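Local coordinates for Alr4995 protein (Nostoc sp., PDB 6LRF) that combines arginine dihydrolase and ornithine cyclodeaminase activities in one chain, probably carrying arginine through ornithine to proline in this cyanobacterium, at residues Q476-L481 against T688-K693; I206-A211 against N215-T220. All coordinates share one frame; numbering follows the deposited sequence.

Contact 1 (Q476-L481 against T688-K693); sequences QVAWEL and TQQLDK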
ATOM      1  N   GLN B 476      12.423  12.153  19.717  1.00 32.90           N
ATOM      2  CA  GLN B 476      12.317  11.397  20.953  1.00 36.63           C
ATOM      3  C   GLN B 476      13.357  10.286  21.014  1.00 36.42           C
ATOM      4  O   GLN B 476      13.997  10.111  22.049  1.00 38.63           O
ATOM      5  CB  GLN B 476      10.900  10.844  21.121  1.00 41.08           C
ATOM      6  CG  GLN B 476       9.863  11.973  21.182  1.00 49.22           C
ATOM      7  CD  GLN B 476       8.426  11.504  21.023  1.00 56.27           C
ATOM      8  OE1 GLN B 476       8.155  10.307  20.904  1.00 53.22           O
ATOM      9  NE2 GLN B 476       7.495  12.457  21.005  1.00 62.69           N
ATOM     10  N   VAL B 477      13.562   9.566  19.909  1.00 34.03           N
ATOM     11  CA  VAL B 477      14.561   8.491  19.873  1.00 30.88           C
ATOM     12  C   VAL B 477      15.994   9.018  20.038  1.00 33.46           C
ATOM     13  O   VAL B 477      16.798   8.413  20.749  1.00 33.65           O
ATOM     14  CB  VAL B 477      14.468   7.668  18.564  1.00 26.94           C
ATOM     15  CG1 VAL B 477      15.512   6.590  18.544  1.00 29.92           C
ATOM     16  CG2 VAL B 477      13.106   7.027  18.434  1.00 27.75           C
ATOM     17  N   ALA B 478      16.317  10.140  19.390  1.00 33.21           N
ATOM     18  CA  ALA B 478      17.663  10.728  19.493  1.00 34.13           C
ATOM     19  C   ALA B 478      17.985  11.080  20.935  1.00 33.98           C
ATOM     20  O   ALA B 478      19.097  10.861  21.411  1.00 33.28           O
ATOM     21  CB  ALA B 478      17.795  11.973  18.610  1.00 34.42           C
ATOM     22  N   TRP B 479      16.993  11.618  21.631  1.00 35.92           N
ATOM     23  CA  TRP B 479      17.179  11.998  23.024  1.00 45.17           C
ATOM     24  C   TRP B 479      17.358  10.778  23.937  1.00 45.68           C
ATOM     25  O   TRP B 479      18.262  10.762  24.789  1.00 39.89           O
ATOM     26  CB  TRP B 479      15.998  12.835  23.499  1.00 42.73           C
ATOM     27  CG  TRP B 479      16.288  13.632  24.719  1.00 54.96           C
ATOM     28  CD1 TRP B 479      17.521  13.986  25.210  1.00 53.53           C
ATOM     29  CD2 TRP B 479      15.327  14.171  25.621  1.00 50.52           C
ATOM     30  NE1 TRP B 479      17.373  14.724  26.361  1.00 52.26           N
ATOM     31  CE2 TRP B 479      16.035  14.849  26.634  1.00 58.02           C
ATOM     32  CE3 TRP B 479      13.932  14.152  25.669  1.00 53.80           C
ATOM     33  CZ2 TRP B 479      15.387  15.503  27.683  1.00 54.48           C
ATOM     34  CZ3 TRP B 479      13.297  14.800  26.708  1.00 57.16           C
ATOM     35  CH2 TRP B 479      14.024  15.465  27.702  1.00 47.40           C
ATOM     36  N   GLU B 480      16.497   9.772  23.764  1.00 40.82           N
ATOM     37  CA  GLU B 480      16.595   8.528  24.530  1.00 38.46           C
ATOM     38  C   GLU B 480      17.956   7.905  24.264  1.00 36.97           C
ATOM     39  O   GLU B 480      18.619   7.422  25.163  1.00 40.25           O
ATOM     40  CB  GLU B 480      15.472   7.554  24.146  1.00 46.59           C
ATOM     41  CG  GLU B 480      14.038   7.990  24.521  1.00 45.74           C
ATOM     42  CD  GLU B 480      12.955   7.246  23.719  1.00 61.74           C
ATOM     43  OE1 GLU B 480      13.311   6.495  22.783  1.00 57.26           O
ATOM     44  OE2 GLU B 480      11.743   7.429  24.005  1.00 62.12           O
ATOM     45  N   LEU B 481      18.385   7.974  23.010  1.00 39.37           N
ATOM     46  CA  LEU B 481      19.626   7.350  22.577  1.00 36.65           C
ATOM     47  C   LEU B 481      20.872   7.995  23.186  1.00 35.34           C
ATOM     48  O   LEU B 481      21.786   7.290  23.597  1.00 37.57           O
ATOM     49  CB  LEU B 481      19.710   7.392  21.055  1.00 35.29           C
ATOM     50  CG  LEU B 481      20.632   6.413  20.351  1.00 37.37           C
ATOM     51  CD1 LEU B 481      20.599   5.058  21.009  1.00 40.41           C
ATOM     52  CD2 LEU B 481      20.141   6.299  18.927  1.00 36.86           C
ATOM     53  N   THR B 688      20.864  11.108  12.799  1.00 32.81           N
ATOM     54  CA  THR B 688      22.246  11.584  12.942  1.00 38.37           C
ATOM     55  C   THR B 688      22.308  13.124  12.970  1.00 38.33           C
ATOM     56  O   THR B 688      23.111  13.703  13.707  1.00 39.52           O
ATOM     57  CB  THR B 688      23.163  11.035  11.821  1.00 34.37           C
ATOM     58  OG1 THR B 688      22.453  11.033  10.574  1.00 38.19           O
ATOM     59  CG2 THR B 688      23.615   9.603  12.154  1.00 31.41           C
ATOM     60  N   GLN B 689      21.461  13.777  12.180  1.00 37.54           N
ATOM     61  CA  GLN B 689      21.346  15.228  12.237  1.00 40.62           C
ATOM     62  C   GLN B 689      20.885  15.641  13.623  1.00 40.46           C
ATOM     63  O   GLN B 689      21.432  16.560  14.221  1.00 42.56           O
ATOM     64  CB  GLN B 689      20.371  15.747  11.186  1.00 39.93           C
ATOM     65  CG  GLN B 689      20.900  15.711   9.770  1.00 45.44           C
ATOM     66  CD  GLN B 689      19.789  15.860   8.750  1.00 47.28           C
ATOM     67  OE1 GLN B 689      19.856  15.307   7.647  1.00 49.21           O
ATOM     68  NE2 GLN B 689      18.749  16.602   9.118  1.00 50.94           N
ATOM     69  N   GLN B 690      19.885  14.935  14.140  1.00 40.37           N
ATOM     70  CA  GLN B 690      19.323  15.277  15.435  1.00 40.20           C
ATOM     71  C   GLN B 690      20.292  15.018  16.585  1.00 41.51           C
ATOM     72  O   GLN B 690      20.246  15.704  17.607  1.00 48.29           O
ATOM     73  CB  GLN B 690      18.026  14.511  15.657  1.00 40.12           C
ATOM     74  CG  GLN B 690      17.186  15.060  16.774  1.00 43.37           C
ATOM     75  CD  GLN B 690      16.583  16.410  16.443  1.00 47.10           C
ATOM     76  OE1 GLN B 690      16.720  16.913  15.327  1.00 48.89           O
ATOM     77  NE2 GLN B 690      15.913  17.005  17.417  1.00 49.81           N
ATOM     78  N   LEU B 691      21.175  14.037  16.419  1.00 40.16           N
ATOM     79  CA  LEU B 691      22.163  13.717  17.448  1.00 38.89           C
ATOM     80  C   LEU B 691      23.275  14.747  17.490  1.00 44.71           C
ATOM     81  O   LEU B 691      23.966  14.902  18.499  1.00 46.58           O
ATOM     82  CB  LEU B 691      22.770  12.337  17.216  1.00 33.15           C
ATOM     83  CG  LEU B 691      21.926  11.153  17.674  1.00 39.80           C
ATOM     84  CD1 LEU B 691      22.399   9.912  16.962  1.00 35.36           C
ATOM     85  CD2 LEU B 691      22.039  10.983  19.171  1.00 34.76           C
ATOM     86  N   ASP B 692      23.465  15.429  16.371  1.00 45.55           N
ATOM     87  CA  ASP B 692      24.489  16.453  16.295  1.00 52.34           C
ATOM     88  C   ASP B 692      24.014  17.722  17.002  1.00 57.08           C
ATOM     89  O   ASP B 692      24.788  18.396  17.689  1.00 61.17           O
ATOM     90  CB  ASP B 692      24.847  16.724  14.837  1.00 47.68           C
ATOM     91  CG  ASP B 692      25.651  15.592  14.221  1.00 51.73           C
ATOM     92  OD1 ASP B 692      26.404  14.924  14.971  1.00 47.27           O
ATOM     93  OD2 ASP B 692      25.536  15.373  12.992  1.00 49.10           O
ATOM     94  N   LYS B 693      22.727  18.024  16.846  1.00 52.38           N
ATOM     95  CA  LYS B 693      22.121  19.177  17.498  1.00 53.34           C
ATOM     96  C   LYS B 693      22.194  19.055  19.016  1.00 60.65           C
ATOM     97  O   LYS B 693      22.235  20.057  19.725  1.00 64.93           O
ATOM     98  CB  LYS B 693      20.669  19.332  17.051  1.00 48.74           C
ATOM     99  CG  LYS B 693      20.513  19.501  15.561  1.00 45.08           C
ATOM    100  CD  LYS B 693      19.087  19.839  15.184  1.00 42.91           C
ATOM    101  CE  LYS B 693      18.941  19.959  13.676  1.00 53.47           C
ATOM    102  NZ  LYS B 693      17.573  20.406  13.287  1.00 55.34           N
TER
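Ala-478 meets Gln-690 and Leu-691 of the facing helix: its CB sits 3.6 Å from CG of Gln-690 and 3.9 Å from CB of the same glutamine, so it is the aliphatic part of the glutamine that packs here. In Gln-690, CG lies anti to the backbone N (chi1 -164°), which lays that methylene against the alanine; the bend at chi2 then turns the chain before the amide. The neighbouring residue, Leu-691, brings CD2 to 3.7 Å from the carbonyl O of Ala-478, while its CG stands 4.3 Å from CB of Ala-478. All of these are van der Waals contacts. The small alanine allows a close approach, with the CA atoms of Ala-478 and Leu-691 5.8 Å apart. Further out, Gln-690 also packs on Val-474 and Glu-475, Leu-691 packs on Leu-511 of helix 505-513, and Asp-692 makes a salt bridge with Arg-510 of that helix. On the other helix, Val-477 faces Val-653 of the sheet, whereas Trp-479 meets Trp-24 of the second subunit edge-to-face. The arrangement is plain helix-helix packing in the Rossmann-type domain, joining helix 467-486, which precedes strand 491-495 of the parallel sheet, to helix 680-694, which follows strand 673-677.

Contact 2 (I206-A211 against N215-T220); sequences IAIAEA and NFACNT
The carbonyl O of Ala-211 takes a hydrogen bond from ND2 of Asn-215 at 3.0 Å. With an N-H...O angle of 167° it is nearly straight, and the oxygen lies almost in the plane of the asparagine amide. Seen from the carbonyl, the donor is somewhat off the plane, at a C=O...N angle of 156°. The bond reaches back four residues from the loop to the short helix 210-213, linking a side chain to that helix's backbone. With an alanine here the Ala-211 carbonyl would probably lose this donor, and the loop would be held less firmly to the helix it has just left. Phe-216, with positive phi, takes the C' position of a Schellman motif closing helix 210-213.

The second half of the contact is apolar. Ile-208 reaches across with CD1 alone, which meets SG of Cys-218 at 3.5 Å and CB of Ala-217 at 3.9 Å. With chi1 at 66°, its CG1 is flanked by both the backbone N and the carbonyl carbon, and the extended chi2 carries CD1 out to these two residues. OG1 of Thr-220 donates to the carbonyl O of Ala-217 at 2.6 Å, closing a side-chain-to-backbone bond within the loop. An inverse gamma turn is centred on Asn-219, whose side-chain amide bonds to the backbone of Asp-170 and Cys-264.

The touching parts, 208-211 and 215-218, run nearly antiparallel, the chain reversing through the short helix. Ile-208 and Ala-217 both pack on Leu-236 of helix 234-242; Ile-208 also touches Leu-182 of strand 181-183 and Ala-217 touches Met-229 of strand 226-229, so this helix and the two strands all contribute side chains around the Ile-208/Ala-217 pair.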
ATOM      1  N   ILE B 206      40.998  15.916  -3.116  1.00 36.51           N
ATOM      2  CA  ILE B 206      40.176  16.974  -2.565  1.00 35.92           C
ATOM      3  C   ILE B 206      38.777  16.866  -3.149  1.00 35.25           C
ATOM      4  O   ILE B 206      38.452  17.537  -4.133  1.00 34.21           O
ATOM      5  CB  ILE B 206      40.761  18.369  -2.862  1.00 38.32           C
ATOM      6  CG1 ILE B 206      42.252  18.402  -2.511  1.00 40.25           C
ATOM      7  CG2 ILE B 206      39.961  19.455  -2.134  1.00 39.92           C
ATOM      8  CD1 ILE B 206      42.966  19.680  -2.929  1.00 43.89           C
ATOM      9  N   ALA B 207      37.958  15.999  -2.557  1.00 37.12           N
ATOM     10  CA  ALA B 207      36.581  15.835  -3.011  1.00 40.56           C
ATOM     11  C   ALA B 207      35.744  17.009  -2.529  1.00 38.23           C
ATOM     12  O   ALA B 207      35.827  17.392  -1.367  1.00 46.73           O
ATOM     13  CB  ALA B 207      36.003  14.519  -2.523  1.00 40.06           C
ATOM     14  N   ILE B 208      34.950  17.592  -3.419  1.00 40.98           N
ATOM     15  CA  ILE B 208      34.222  18.813  -3.078  1.00 44.11           C
ATOM     16  C   ILE B 208      32.721  18.605  -2.973  1.00 40.15           C
ATOM     17  O   ILE B 208      32.167  17.681  -3.565  1.00 37.90           O
ATOM     18  CB  ILE B 208      34.476  19.935  -4.104  1.00 42.05           C
ATOM     19  CG1 ILE B 208      33.902  19.548  -5.471  1.00 43.18           C
ATOM     20  CG2 ILE B 208      35.957  20.234  -4.194  1.00 41.51           C
ATOM     21  CD1 ILE B 208      33.767  20.708  -6.424  1.00 38.81           C
ATOM     22  N   ALA B 209      32.085  19.492  -2.207  1.00 47.75           N
ATOM     23  CA  ALA B 209      30.640  19.511  -2.005  1.00 47.27           C
ATOM     24  C   ALA B 209      29.915  19.919  -3.273  1.00 46.04           C
ATOM     25  O   ALA B 209      30.490  20.593  -4.124  1.00 47.77           O
ATOM     26  CB  ALA B 209      30.284  20.459  -0.871  1.00 43.99           C
ATOM     27  N   GLU B 210      28.651  19.517  -3.393  1.00 44.93           N
ATOM     28  CA  GLU B 210      27.838  19.871  -4.552  1.00 46.45           C
ATOM     29  C   GLU B 210      27.645  21.382  -4.658  1.00 47.35           C
ATOM     30  O   GLU B 210      27.480  21.919  -5.755  1.00 48.27           O
ATOM     31  CB  GLU B 210      26.477  19.173  -4.493  1.00 48.31           C
ATOM     32  CG  GLU B 210      25.669  19.280  -5.791  1.00 50.89           C
ATOM     33  CD  GLU B 210      24.374  18.466  -5.770  1.00 56.51           C
ATOM     34  OE1 GLU B 210      23.756  18.347  -4.685  1.00 59.62           O
ATOM     35  OE2 GLU B 210      23.975  17.946  -6.843  1.00 53.73           O
ATOM     36  N   ALA B 211      27.678  22.067  -3.522  1.00 47.47           N
ATOM     37  CA  ALA B 211      27.534  23.517  -3.511  1.00 48.30           C
ATOM     38  C   ALA B 211      28.657  24.175  -4.305  1.00 46.91           C
ATOM     39  O   ALA B 211      28.403  25.038  -5.147  1.00 48.00           O
ATOM     40  CB  ALA B 211      27.515  24.039  -2.084  1.00 49.13           C
ATOM     41  N   ASN B 215      28.965  25.734  -8.635  1.00 37.45           N
ATOM     42  CA  ASN B 215      29.615  27.014  -8.874  1.00 44.15           C
ATOM     43  C   ASN B 215      30.865  26.879  -9.753  1.00 44.74           C
ATOM     44  O   ASN B 215      31.626  27.845  -9.907  1.00 40.96           O
ATOM     45  CB  ASN B 215      29.987  27.676  -7.549  1.00 44.41           C
ATOM     46  CG  ASN B 215      28.845  28.467  -6.965  1.00 49.97           C
ATOM     47  OD1 ASN B 215      28.697  29.659  -7.244  1.00 58.29           O
ATOM     48  ND2 ASN B 215      28.012  27.804  -6.172  1.00 42.18           N
ATOM     49  N   PHE B 216      31.057  25.679 -10.311  1.00 40.06           N
ATOM     50  CA  PHE B 216      32.187  25.358 -11.188  1.00 38.31           C
ATOM     51  C   PHE B 216      33.532  25.481 -10.486  1.00 41.81           C
ATOM     52  O   PHE B 216      34.497  25.975 -11.071  1.00 38.22           O
ATOM     53  CB  PHE B 216      32.196  26.258 -12.418  1.00 36.50           C
ATOM     54  CG  PHE B 216      31.162  25.907 -13.441  1.00 41.03           C
ATOM     55  CD1 PHE B 216      31.537  25.320 -14.642  1.00 39.09           C
ATOM     56  CD2 PHE B 216      29.820  26.198 -13.224  1.00 39.53           C
ATOM     57  CE1 PHE B 216      30.585  25.004 -15.610  1.00 38.69           C
ATOM     58  CE2 PHE B 216      28.865  25.892 -14.184  1.00 42.78           C
ATOM     59  CZ  PHE B 216      29.244  25.292 -15.378  1.00 41.22           C
ATOM     60  N   ALA B 217      33.589  25.044  -9.232  1.00 36.10           N
ATOM     61  CA  ALA B 217      34.842  25.027  -8.486  1.00 40.76           C
ATOM     62  C   ALA B 217      35.921  24.185  -9.181  1.00 40.16           C
ATOM     63  O   ALA B 217      37.109  24.509  -9.119  1.00 39.11           O
ATOM     64  CB  ALA B 217      34.606  24.508  -7.059  1.00 43.71           C
ATOM     65  N   CYS B 218      35.505  23.105  -9.838  1.00 34.09           N
ATOM     66  CA  CYS B 218      36.454  22.206 -10.487  1.00 38.22           C
ATOM     67  C   CYS B 218      37.006  22.803 -11.767  1.00 37.11           C
ATOM     68  O   CYS B 218      38.066  22.384 -12.259  1.00 37.41           O
ATOM     69  CB  CYS B 218      35.793  20.869 -10.787  1.00 37.25           C
ATOM     70  SG  CYS B 218      35.571  19.891  -9.312  1.00 38.75           S
ATOM     71  N   ASN B 219      36.270  23.778 -12.295  1.00 35.93           N
ATOM     72  CA  ASN B 219      36.648  24.500 -13.507  1.00 32.58           C
ATOM     73  C   ASN B 219      37.681  25.585 -13.188  1.00 34.30           C
ATOM     74  O   ASN B 219      37.445  26.778 -13.358  1.00 31.48           O
ATOM     75  CB  ASN B 219      35.409  25.102 -14.158  1.00 32.62           C
ATOM     76  CG  ASN B 219      35.512  25.158 -15.656  1.00 34.58           C
ATOM     77  OD1 ASN B 219      35.494  26.247 -16.250  1.00 30.95           O
ATOM     78  ND2 ASN B 219      35.627  23.985 -16.288  1.00 28.78           N
ATOM     79  N   THR B 220      38.845  25.124 -12.750  1.00 34.91           N
ATOM     80  CA  THR B 220      39.866  25.959 -12.154  1.00 35.40           C
ATOM     81  C   THR B 220      41.143  25.963 -12.978  1.00 37.23           C
ATOM     82  O   THR B 220      41.591  24.907 -13.447  1.00 36.18           O
ATOM     83  CB  THR B 220      40.185  25.467 -10.738  1.00 34.08           C
ATOM     84  OG1 THR B 220      39.178  25.944  -9.842  1.00 42.04           O
ATOM     85  CG2 THR B 220      41.555  25.949 -10.277  1.00 36.62           C
TER

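Coming from the N terminus, the chain first makes contact 2, a local closure in the dimethylarginine-dimethylhydrolase-like (GME) region, probably the part that carries the arginine dihydrolase activity: strand 205-207 runs into a short helix, and the following loop turns back before strand 221-223. Contact 1 comes later and closes a much longer excursion, bringing helix 680-694 near the C terminus against helix 467-486 after 206 intervening residues that include the parallel Rossmann-type sheet. The two neither nest nor cross. Within one chain they lie about 31 Å apart, centre to centre, and do not touch. Across the assembly they share neighbours: Trp-479 packs on Arg-165 of the second subunit, whose counterpart in the same chain salt-bridges Glu-210.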